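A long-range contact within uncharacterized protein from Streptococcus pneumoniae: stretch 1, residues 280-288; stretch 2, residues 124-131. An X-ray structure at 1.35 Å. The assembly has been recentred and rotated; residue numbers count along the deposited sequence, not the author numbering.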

# COMPACT_ATOMS: atom_id res chain seq x y z
N GLY A 280 -26.50 -9.69 1.99
CA GLY A 280 -27.65 -9.75 1.09
C GLY A 280 -27.38 -9.16 -0.28
O GLY A 280 -28.32 -8.79 -0.97
N ILE A 281 -26.11 -9.06 -0.65
CA ILE A 281 -25.69 -8.51 -1.93
C ILE A 281 -25.74 -9.61 -2.99
O ILE A 281 -25.41 -10.79 -2.72
CB ILE A 281 -24.28 -7.87 -1.80
CG1 ILE A 281 -24.34 -6.63 -0.92
CG2 ILE A 281 -23.71 -7.51 -3.17
CD1 ILE A 281 -22.94 -6.12 -0.48
N THR A 282 -26.20 -9.25 -4.18
CA THR A 282 -26.07 -10.12 -5.33
C THR A 282 -24.77 -9.77 -6.02
O THR A 282 -24.48 -8.60 -6.26
CB THR A 282 -27.21 -9.95 -6.35
OG1 THR A 282 -27.25 -8.59 -6.81
CG2 THR A 282 -28.54 -10.30 -5.74
N ILE A 283 -23.95 -10.77 -6.29
CA ILE A 283 -22.79 -10.52 -7.12
C ILE A 283 -23.19 -10.72 -8.57
O ILE A 283 -23.57 -11.82 -8.96
CB ILE A 283 -21.59 -11.43 -6.75
CG1 ILE A 283 -21.22 -11.30 -5.27
CG2 ILE A 283 -20.41 -11.11 -7.65
CD1 ILE A 283 -20.30 -12.38 -4.76
N PRO A 284 -23.11 -9.64 -9.39
CA PRO A 284 -23.47 -9.82 -10.80
C PRO A 284 -22.60 -10.88 -11.45
O PRO A 284 -21.42 -11.01 -11.12
CB PRO A 284 -23.19 -8.44 -11.41
CG PRO A 284 -23.27 -7.49 -10.29
CD PRO A 284 -22.78 -8.24 -9.07
N GLU A 285 -23.20 -11.64 -12.37
CA GLU A 285 -22.49 -12.71 -13.08
C GLU A 285 -21.17 -12.22 -13.70
O GLU A 285 -20.15 -12.87 -13.56
CB GLU A 285 -23.39 -13.35 -14.14
N SER A 286 -21.21 -11.06 -14.37
CA SER A 286 -20.01 -10.49 -15.00
C SER A 286 -18.93 -10.12 -13.98
O SER A 286 -17.73 -10.31 -14.23
CB SER A 286 -20.37 -9.28 -15.88
OG SER A 286 -20.88 -8.21 -15.11
N VAL A 287 -19.35 -9.61 -12.83
CA VAL A 287 -18.42 -9.27 -11.75
C VAL A 287 -17.73 -10.54 -11.23
O VAL A 287 -16.50 -10.59 -11.11
CB VAL A 287 -19.14 -8.50 -10.61
CG1 VAL A 287 -18.24 -8.34 -9.38
CG2 VAL A 287 -19.60 -7.13 -11.11
N LEU A 288 -18.50 -11.59 -10.95
CA LEU A 288 -17.90 -12.83 -10.49
C LEU A 288 -16.95 -13.43 -11.54
O LEU A 288 -15.87 -13.92 -11.18
CB LEU A 288 -18.98 -13.83 -10.06
CG LEU A 288 -18.50 -15.13 -9.39
CD1 LEU A 288 -17.95 -14.87 -7.99
CD2 LEU A 288 -19.64 -16.15 -9.33
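Stretch 2, residues 124-131: ELIKALTP

Stretch 2 is the end of a helix that begins earlier in the chain. Residues 124-129 are helical, and Thr130 is the first residue to leave helical phi/psi. The last turns are held by Ala128 N to Glu124 O (3.0 Å), Leu129 N to Leu125 O (2.8 Å) and Thr130 N to Ile126 O (3.0 Å). Stretch 1 starts at Gly280, whose positive phi of 75° closes a Schellman motif at the end of another helix. Residues 281-283 are extended. Pro284 takes the N-cap position, and a new helix starts at Glu285.

The two stretches run in opposite senses along the contact. Ile281 lies near Thr130 (CA to CA 7.2 Å), Ile283 near Leu129 (CA to CA 6.2 Å), and Val287 reaches back to Ala128 and Leu125. Together the stretches bury 300 Å², both sides summed. No direct hydrogen bond crosses between them, so the fit is mainly one of apolar shape.

Leu129 is the main bump. Its CA-to-CB bond points sideways, but the t, p rotamer (chi1 -174°, chi2 58°) brings the end of the side chain nearer to stretch 1. CD1 enters a hollow lined by four successive residues. Leu129 CD1 lies 3.8 Å from Ile281 CG2, 3.9 Å from Thr282 O, 4.1 Å from Ile283 CG1 and 4.0 Å from Pro284 CD. Ile283 also meets it through the backbone, with Ile283 CA 4.0 Å from Leu129 CD1. Leu129 has the largest covered area of any residue here, 77 Å².

Ile281 points toward stretch 2 and covers the end of its helix. Ile281 CG2 is 3.4 Å from Leu129 O, and Ile281 CD1 is 3.6 Å from Thr130 CG2. The side chain therefore spans the step from the last helical residue to the first one beyond it.

At the other end of the contact, Val287 points toward stretch 2 from the first turn of its own helix. Its two methyls meet different residues: Val287 CG1 is 4.0 Å from Leu125 CD1, and Val287 CG2 is 4.2 Å from Ala128 CB. The short side chain of Ala128 leaves the helix surface low at this point. The Pro284 ring lies close by, with Pro284 CG 3.7 Å from Ala128 O.

One water ties the two backbones together. Water 1 donates to Leu129 O (2.7 Å from the water O) and to Thr282 O (2.5 Å from the water O). It thus bridges two carbonyls that cannot bond to each other.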

# COMPACT_ATOMS: atom_id res chain seq x y z
N GLU A 124 -16.01 2.00 -10.22
CA GLU A 124 -16.84 1.18 -11.10
C GLU A 124 -17.35 -0.07 -10.36
O GLU A 124 -18.50 -0.45 -10.51
CB GLU A 124 -16.11 0.83 -12.41
CG GLU A 124 -15.93 2.03 -13.35
CD GLU A 124 -14.83 1.88 -14.40
OE1 GLU A 124 -13.94 1.00 -14.29
OE2 GLU A 124 -14.83 2.69 -15.35
N LEU A 125 -16.50 -0.68 -9.55
CA LEU A 125 -16.89 -1.88 -8.79
C LEU A 125 -17.97 -1.55 -7.76
O LEU A 125 -18.93 -2.31 -7.59
CB LEU A 125 -15.68 -2.50 -8.11
CG LEU A 125 -15.93 -3.82 -7.34
CD1 LEU A 125 -16.47 -4.95 -8.20
CD2 LEU A 125 -14.61 -4.25 -6.66
N ILE A 126 -17.80 -0.43 -7.06
CA ILE A 126 -18.80 -0.00 -6.09
C ILE A 126 -20.17 0.20 -6.76
O ILE A 126 -21.20 -0.25 -6.23
CB ILE A 126 -18.36 1.27 -5.35
CG1 ILE A 126 -17.13 0.96 -4.48
CG2 ILE A 126 -19.52 1.82 -4.48
CD1 ILE A 126 -16.39 2.21 -3.96
N LYS A 127 -20.17 0.89 -7.90
CA LYS A 127 -21.40 1.13 -8.67
C LYS A 127 -22.05 -0.17 -9.13
O LYS A 127 -23.28 -0.27 -9.16
CB LYS A 127 -21.10 2.00 -9.88
CG LYS A 127 -20.66 3.42 -9.56
CD LYS A 127 -21.78 4.30 -9.02
CE LYS A 127 -22.85 4.55 -10.07
NZ LYS A 127 -23.71 5.69 -9.64
N ALA A 128 -21.24 -1.16 -9.50
CA ALA A 128 -21.76 -2.42 -10.03
C ALA A 128 -22.23 -3.37 -8.92
O ALA A 128 -23.28 -4.01 -9.05
CB ALA A 128 -20.70 -3.10 -10.88
N LEU A 129 -21.46 -3.43 -7.84
CA LEU A 129 -21.70 -4.43 -6.81
C LEU A 129 -22.71 -3.98 -5.76
O LEU A 129 -23.50 -4.79 -5.25
CB LEU A 129 -20.35 -4.82 -6.17
CG LEU A 129 -20.33 -5.96 -5.15
CD1 LEU A 129 -20.87 -7.25 -5.73
CD2 LEU A 129 -18.90 -6.15 -4.66
N THR A 130 -22.67 -2.70 -5.41
CA THR A 130 -23.61 -2.13 -4.44
C THR A 130 -24.26 -0.89 -5.05
O THR A 130 -23.91 0.25 -4.71
CB THR A 130 -22.94 -1.80 -3.08
OG1 THR A 130 -21.74 -1.04 -3.30
CG2 THR A 130 -22.59 -3.08 -2.32
N PRO A 131 -25.22 -1.10 -5.97
CA PRO A 131 -25.81 0.05 -6.64
C PRO A 131 -26.64 0.96 -5.72
O PRO A 131 -26.96 2.07 -6.13
CB PRO A 131 -26.71 -0.59 -7.72
CG PRO A 131 -26.97 -1.99 -7.23
CD PRO A 131 -25.71 -2.38 -6.51
O HOH W 1 -25.45 -6.31 -6.37